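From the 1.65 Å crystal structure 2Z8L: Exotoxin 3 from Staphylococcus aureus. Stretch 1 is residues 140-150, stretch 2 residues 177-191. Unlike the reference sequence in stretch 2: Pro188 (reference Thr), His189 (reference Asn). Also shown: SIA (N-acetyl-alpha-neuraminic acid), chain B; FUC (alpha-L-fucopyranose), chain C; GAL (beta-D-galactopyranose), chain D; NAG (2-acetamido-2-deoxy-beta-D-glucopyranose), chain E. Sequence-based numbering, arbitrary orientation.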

# COMPACT_ATOMS: atom_id res chain seq x y z
N SER A 140 -0.84 0.79 5.77
CA SER A 140 -0.65 1.94 4.86
C SER A 140 -1.61 1.83 3.67
O SER A 140 -1.87 0.71 3.16
CB SER A 140 0.82 2.04 4.36
OG SER A 140 1.19 1.01 3.49
N LEU A 141 -2.12 2.99 3.21
CA LEU A 141 -2.82 3.01 1.92
C LEU A 141 -1.94 2.44 0.83
O LEU A 141 -2.47 1.78 -0.09
CB LEU A 141 -3.27 4.43 1.52
CG LEU A 141 -4.26 5.06 2.45
CD1 LEU A 141 -4.76 6.39 1.80
CD2 LEU A 141 -5.43 4.13 2.78
N LYS A 142 -0.61 2.67 0.90
CA LYS A 142 0.30 2.11 -0.11
C LYS A 142 0.15 0.58 -0.25
O LYS A 142 0.01 0.04 -1.36
CB LYS A 142 1.71 2.41 0.28
CG LYS A 142 2.76 1.91 -0.70
CD LYS A 142 4.18 2.02 -0.14
CE LYS A 142 5.30 1.59 -1.08
NZ LYS A 142 5.35 2.57 -2.20
N GLU A 143 0.22 -0.11 0.87
CA GLU A 143 0.09 -1.56 0.89
C GLU A 143 -1.26 -2.05 0.42
O GLU A 143 -1.32 -2.95 -0.38
CB GLU A 143 0.42 -2.10 2.29
CG GLU A 143 0.50 -3.62 2.28
CD GLU A 143 1.03 -4.23 3.56
OE1 GLU A 143 1.50 -3.53 4.51
OE2 GLU A 143 0.96 -5.50 3.60
N LEU A 144 -2.32 -1.43 0.91
CA LEU A 144 -3.64 -1.86 0.45
C LEU A 144 -3.80 -1.66 -1.05
O LEU A 144 -4.23 -2.58 -1.78
CB LEU A 144 -4.68 -1.05 1.20
CG LEU A 144 -5.10 -1.54 2.55
CD1 LEU A 144 -5.98 -0.46 3.15
CD2 LEU A 144 -5.91 -2.85 2.21
N ASP A 145 -3.46 -0.47 -1.53
CA ASP A 145 -3.54 -0.15 -2.99
C ASP A 145 -2.78 -1.20 -3.77
O ASP A 145 -3.31 -1.80 -4.71
CB ASP A 145 -3.00 1.29 -3.22
CG ASP A 145 -2.81 1.66 -4.70
OD1 ASP A 145 -3.84 1.85 -5.36
OD2 ASP A 145 -1.65 1.76 -5.18
N PHE A 146 -1.55 -1.46 -3.39
CA PHE A 146 -0.69 -2.34 -4.16
C PHE A 146 -1.20 -3.78 -4.18
O PHE A 146 -1.34 -4.42 -5.23
CB PHE A 146 0.72 -2.28 -3.63
CG PHE A 146 1.75 -2.94 -4.54
CD1 PHE A 146 2.02 -4.29 -4.46
CD2 PHE A 146 2.45 -2.18 -5.47
CE1 PHE A 146 2.97 -4.85 -5.34
CE2 PHE A 146 3.34 -2.73 -6.32
CZ PHE A 146 3.59 -4.09 -6.27
N LYS A 147 -1.49 -4.30 -2.98
CA LYS A 147 -1.97 -5.65 -2.90
C LYS A 147 -3.34 -5.87 -3.58
O LYS A 147 -3.58 -6.95 -4.19
CB LYS A 147 -2.00 -6.06 -1.46
CG LYS A 147 -0.60 -6.21 -0.95
CD LYS A 147 -0.59 -6.86 0.37
CE LYS A 147 0.83 -7.46 0.67
NZ LYS A 147 1.03 -7.74 2.14
N LEU A 148 -4.27 -4.93 -3.44
CA LEU A 148 -5.58 -5.10 -4.07
C LEU A 148 -5.46 -5.01 -5.58
O LEU A 148 -6.04 -5.81 -6.28
CB LEU A 148 -6.54 -4.05 -3.55
CG LEU A 148 -6.99 -4.12 -2.07
CD1 LEU A 148 -7.75 -2.87 -1.65
CD2 LEU A 148 -7.80 -5.40 -1.76
N ARG A 149 -4.68 -4.06 -6.11
CA ARG A 149 -4.44 -4.05 -7.59
C ARG A 149 -3.76 -5.32 -8.08
O ARG A 149 -4.17 -5.86 -9.11
CB ARG A 149 -3.65 -2.83 -8.08
CG ARG A 149 -4.34 -1.49 -7.75
CD ARG A 149 -3.79 -0.41 -8.61
NE ARG A 149 -3.93 0.88 -7.98
CZ ARG A 149 -3.89 2.04 -8.61
NH1 ARG A 149 -3.75 2.09 -9.92
NH2 ARG A 149 -3.98 3.14 -7.87
N GLN A 150 -2.73 -5.78 -7.37
CA GLN A 150 -2.06 -6.99 -7.80
C GLN A 150 -3.04 -8.19 -7.86
O GLN A 150 -3.00 -8.95 -8.78
CB GLN A 150 -0.87 -7.27 -6.89
CG GLN A 150 0.02 -8.38 -7.42
CD GLN A 150 1.42 -8.34 -6.84
OE1 GLN A 150 1.68 -9.01 -5.83
NE2 GLN A 150 2.33 -7.58 -7.49
N TYR A 177 -14.09 6.96 4.00
CA TYR A 177 -13.59 6.11 2.89
C TYR A 177 -12.37 6.66 2.23
O TYR A 177 -12.02 7.84 2.35
CB TYR A 177 -14.67 5.89 1.82
CG TYR A 177 -15.17 7.16 1.17
CD1 TYR A 177 -14.53 7.68 0.06
CD2 TYR A 177 -16.30 7.83 1.64
CE1 TYR A 177 -14.97 8.83 -0.56
CE2 TYR A 177 -16.76 9.00 1.00
CZ TYR A 177 -16.07 9.49 -0.09
OH TYR A 177 -16.48 10.64 -0.75
N TYR A 178 -11.69 5.76 1.52
CA TYR A 178 -10.49 6.10 0.76
C TYR A 178 -10.65 5.56 -0.66
O TYR A 178 -11.04 4.41 -0.83
CB TYR A 178 -9.29 5.50 1.44
CG TYR A 178 -9.18 5.95 2.89
CD1 TYR A 178 -8.50 7.08 3.23
CD2 TYR A 178 -9.78 5.23 3.89
CE1 TYR A 178 -8.39 7.48 4.54
CE2 TYR A 178 -9.71 5.62 5.21
CZ TYR A 178 -9.01 6.77 5.52
OH TYR A 178 -8.89 7.15 6.84
N THR A 179 -10.27 6.35 -1.66
CA THR A 179 -10.50 6.02 -3.05
C THR A 179 -9.15 5.92 -3.76
O THR A 179 -8.30 6.83 -3.61
CB THR A 179 -11.30 7.11 -3.79
OG1 THR A 179 -12.53 7.28 -3.12
CG2 THR A 179 -11.62 6.66 -5.21
N PHE A 180 -9.02 4.86 -4.56
CA PHE A 180 -7.83 4.61 -5.43
C PHE A 180 -8.27 4.63 -6.85
O PHE A 180 -9.01 3.74 -7.27
CB PHE A 180 -7.08 3.27 -5.15
CG PHE A 180 -6.74 3.05 -3.69
CD1 PHE A 180 -6.23 4.06 -2.95
CD2 PHE A 180 -6.86 1.78 -3.12
CE1 PHE A 180 -5.91 3.86 -1.59
CE2 PHE A 180 -6.54 1.56 -1.81
CZ PHE A 180 -6.04 2.63 -1.04
N GLU A 181 -7.93 5.68 -7.60
CA GLU A 181 -8.30 5.74 -9.01
C GLU A 181 -7.38 4.81 -9.79
O GLU A 181 -6.13 4.97 -9.78
CB GLU A 181 -8.13 7.15 -9.55
CG GLU A 181 -8.95 8.22 -8.90
CD GLU A 181 -8.57 9.60 -9.51
OE1 GLU A 181 -9.03 9.85 -10.64
OE2 GLU A 181 -7.78 10.39 -8.92
N LEU A 182 -7.95 3.86 -10.54
CA LEU A 182 -7.11 2.82 -11.19
C LEU A 182 -6.43 3.24 -12.49
O LEU A 182 -5.58 2.49 -12.98
CB LEU A 182 -7.92 1.55 -11.41
CG LEU A 182 -8.47 0.96 -10.12
CD1 LEU A 182 -9.32 -0.23 -10.38
CD2 LEU A 182 -7.34 0.59 -9.14
N ASN A 183 -6.76 4.42 -13.02
CA ASN A 183 -6.12 4.86 -14.26
C ASN A 183 -4.74 5.46 -14.07
O ASN A 183 -4.09 5.90 -15.07
CB ASN A 183 -7.02 5.80 -15.05
CG ASN A 183 -7.28 7.13 -14.38
OD1 ASN A 183 -6.80 7.44 -13.30
ND2 ASN A 183 -8.05 7.95 -15.07
N LYS A 184 -4.28 5.53 -12.83
CA LYS A 184 -2.92 5.99 -12.55
C LYS A 184 -2.38 5.39 -11.29
O LYS A 184 -3.12 4.84 -10.48
CB LYS A 184 -2.89 7.50 -12.50
CG LYS A 184 -3.74 8.12 -11.42
CD LYS A 184 -3.71 9.63 -11.55
CE LYS A 184 -4.36 10.30 -10.35
NZ LYS A 184 -4.40 11.79 -10.64
N LYS A 185 -1.06 5.49 -11.08
CA LYS A 185 -0.45 5.05 -9.86
C LYS A 185 -1.02 5.86 -8.66
O LYS A 185 -1.46 7.02 -8.82
CB LYS A 185 1.07 5.24 -10.00
CG LYS A 185 1.87 4.52 -9.03
CD LYS A 185 3.37 4.78 -9.24
CE LYS A 185 3.90 4.33 -10.53
NZ LYS A 185 5.45 4.51 -10.45
N LEU A 186 -1.04 5.24 -7.48
CA LEU A 186 -1.33 5.99 -6.25
C LEU A 186 -0.38 7.18 -6.15
O LEU A 186 0.84 7.02 -6.44
CB LEU A 186 -1.16 5.13 -5.01
CG LEU A 186 -1.46 5.78 -3.66
CD1 LEU A 186 -2.93 6.15 -3.61
CD2 LEU A 186 -1.18 4.78 -2.53
N GLN A 187 -0.90 8.35 -5.77
CA GLN A 187 -0.06 9.56 -5.71
C GLN A 187 0.99 9.40 -4.63
O GLN A 187 0.68 8.98 -3.53
CB GLN A 187 -0.91 10.77 -5.40
CG GLN A 187 -2.00 11.06 -6.45
CD GLN A 187 -3.39 10.53 -6.05
OE1 GLN A 187 -3.52 9.40 -5.55
NE2 GLN A 187 -4.43 11.36 -6.26
N PRO A 188 2.27 9.70 -4.96
CA PRO A 188 3.32 9.57 -3.95
C PRO A 188 3.02 10.26 -2.62
O PRO A 188 3.24 9.67 -1.60
CB PRO A 188 4.50 10.21 -4.63
CG PRO A 188 4.32 9.83 -6.02
CD PRO A 188 2.86 10.08 -6.25
N HIS A 189 2.40 11.43 -2.66
CA HIS A 189 2.10 12.13 -1.42
C HIS A 189 1.08 11.45 -0.53
O HIS A 189 0.88 11.95 0.62
CB HIS A 189 1.70 13.56 -1.71
CG HIS A 189 2.88 14.44 -1.98
ND1 HIS A 189 3.34 15.36 -1.08
CD2 HIS A 189 3.74 14.46 -3.02
CE1 HIS A 189 4.42 15.94 -1.57
NE2 HIS A 189 4.69 15.41 -2.75
N ARG A 190 0.39 10.41 -1.04
CA ARG A 190 -0.54 9.60 -0.26
C ARG A 190 0.13 8.33 0.27
O ARG A 190 -0.49 7.57 1.00
CB ARG A 190 -1.76 9.19 -1.06
CG ARG A 190 -2.54 10.40 -1.44
CD ARG A 190 -3.67 10.06 -2.40
NE ARG A 190 -4.76 9.34 -1.75
CZ ARG A 190 -5.66 8.54 -2.37
NH1 ARG A 190 -5.59 8.30 -3.65
NH2 ARG A 190 -6.61 7.98 -1.66
N MET A 191 1.40 8.12 -0.08
CA MET A 191 1.94 6.78 0.19
C MET A 191 2.40 6.58 1.62
O MET A 191 2.74 5.45 2.00
CB MET A 191 3.04 6.44 -0.77
CG MET A 191 2.45 5.64 -1.89
SD MET A 191 3.61 5.38 -3.07
CE MET A 191 2.65 4.95 -4.53
C1 SIA B . -10.93 9.86 -1.07
C2 SIA B . -10.78 11.28 -0.52
C3 SIA B . -12.05 11.77 0.17
C4 SIA B . -12.27 11.05 1.49
C5 SIA B . -11.04 11.14 2.41
C6 SIA B . -9.83 10.64 1.62
C7 SIA B . -8.49 10.71 2.34
C8 SIA B . -7.33 10.41 1.37
C9 SIA B . -5.99 10.16 2.03
C10 SIA B . -11.15 10.67 4.83
C11 SIA B . -11.41 9.62 5.88
N5 SIA B . -11.28 10.27 3.57
O1A SIA B . -9.88 9.17 -1.03
O1B SIA B . -12.00 9.44 -1.56
O4 SIA B . -13.49 11.56 2.14
O6 SIA B . -9.73 11.44 0.43
O7 SIA B . -8.26 12.03 2.83
O8 SIA B . -7.75 9.27 0.60
O9 SIA B . -4.92 9.98 1.09
O10 SIA B . -10.80 11.82 5.08
C1 FUC C . -5.63 15.25 -6.84
C2 FUC C . -5.67 14.45 -8.15
C3 FUC C . -6.83 13.47 -8.15
C4 FUC C . -8.12 14.18 -7.77
C5 FUC C . -7.94 14.97 -6.47
C6 FUC C . -9.17 15.71 -6.00
O2 FUC C . -4.46 13.77 -8.40
O3 FUC C . -6.90 12.83 -9.42
O4 FUC C . -8.39 15.07 -8.82
O5 FUC C . -6.86 15.88 -6.60
C1 GAL D . -7.26 12.96 -3.23
C2 GAL D . -8.59 13.31 -2.58
C3 GAL D . -9.32 12.00 -2.32
C4 GAL D . -9.49 11.24 -3.64
C5 GAL D . -8.14 11.01 -4.34
C6 GAL D . -8.28 10.32 -5.67
O2 GAL D . -8.28 13.96 -1.34
O3 GAL D . -10.57 12.18 -1.64
O4 GAL D . -10.33 12.01 -4.48
O5 GAL D . -7.47 12.28 -4.48
O6 GAL D . -7.05 10.18 -6.37
C1 NAG E . -2.50 15.31 -3.24
C2 NAG E . -3.09 14.91 -4.61
C3 NAG E . -4.61 14.84 -4.61
C4 NAG E . -5.11 14.02 -3.42
C5 NAG E . -4.43 14.57 -2.16
C6 NAG E . -4.82 13.96 -0.82
C7 NAG E . -1.72 15.50 -6.56
C8 NAG E . -1.45 16.59 -7.58
N2 NAG E . -2.66 15.79 -5.67
O1 NAG E . -1.08 15.27 -3.26
O3 NAG E . -5.11 14.33 -5.86
O4 NAG E . -6.53 14.20 -3.40
O5 NAG E . -3.02 14.40 -2.27
O6 NAG E . -4.79 12.56 -0.86
O7 NAG E . -1.10 14.43 -6.61
O HOH W 1 -4.40 6.36 -8.11

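A helix packs over a strand and the loop that follows it, joined by a mixed interface, an apolar patch around Phe180 and Leu141 beside one buried arginine that supplies the direct hydrogen bonds between the two. Helix 141-150 and strand 177-181 approach to 10.1 Å between axes at a crossing angle of -52°, and the two stretches together bury 679 Å². The backbones come nearest where Lys142 meets Met191, with their CA atoms 5.0 Å apart; at Asp145 and Phe180 the CA separation is 6.9 Å.

Phe180 lies at the centre. Asp145 CB sits 3.8 Å from the centroid of the Phe180 ring and 10° off its normal, a CH-pi contact over the face. Leu141 CB approaches Phe180 CE1 at 4.1 Å, and Leu141 CD1 lies 4.1 Å from Tyr178 CD1, so one leucine spans two strand residues whose side chains both point toward the helix. Leu186, from the loop, extends the apolar surface: its CD2 is 3.9 Å from Lys142 CA. Nearby, Lys142 NZ comes within 3.4 Å of Met191 SD.

The polar part centres on Arg149. Its NE and NH2 each donate to Asp145 OD1 at 2.8 Å, a salt bridge one helical turn back that ties down the guanidinium. Across the interface, Arg149 NH1 donates to Lys184 O at 2.9 Å with an angle of 151°, while Arg149 NH2 reaches the same Lys184 O at 3.2 Å and 134°, a weak bond. Lys184 closes the type I turn that begins at Glu181, so the arginine binds the backbone at the turn's end. Water 1 adds a bridge, accepting from Arg149 NH2 at 3.3 Å and donating to Glu181 O at 2.8 Å. Leu182 CD2 covers one guanidinium face, 3.6 Å from Arg149 NE.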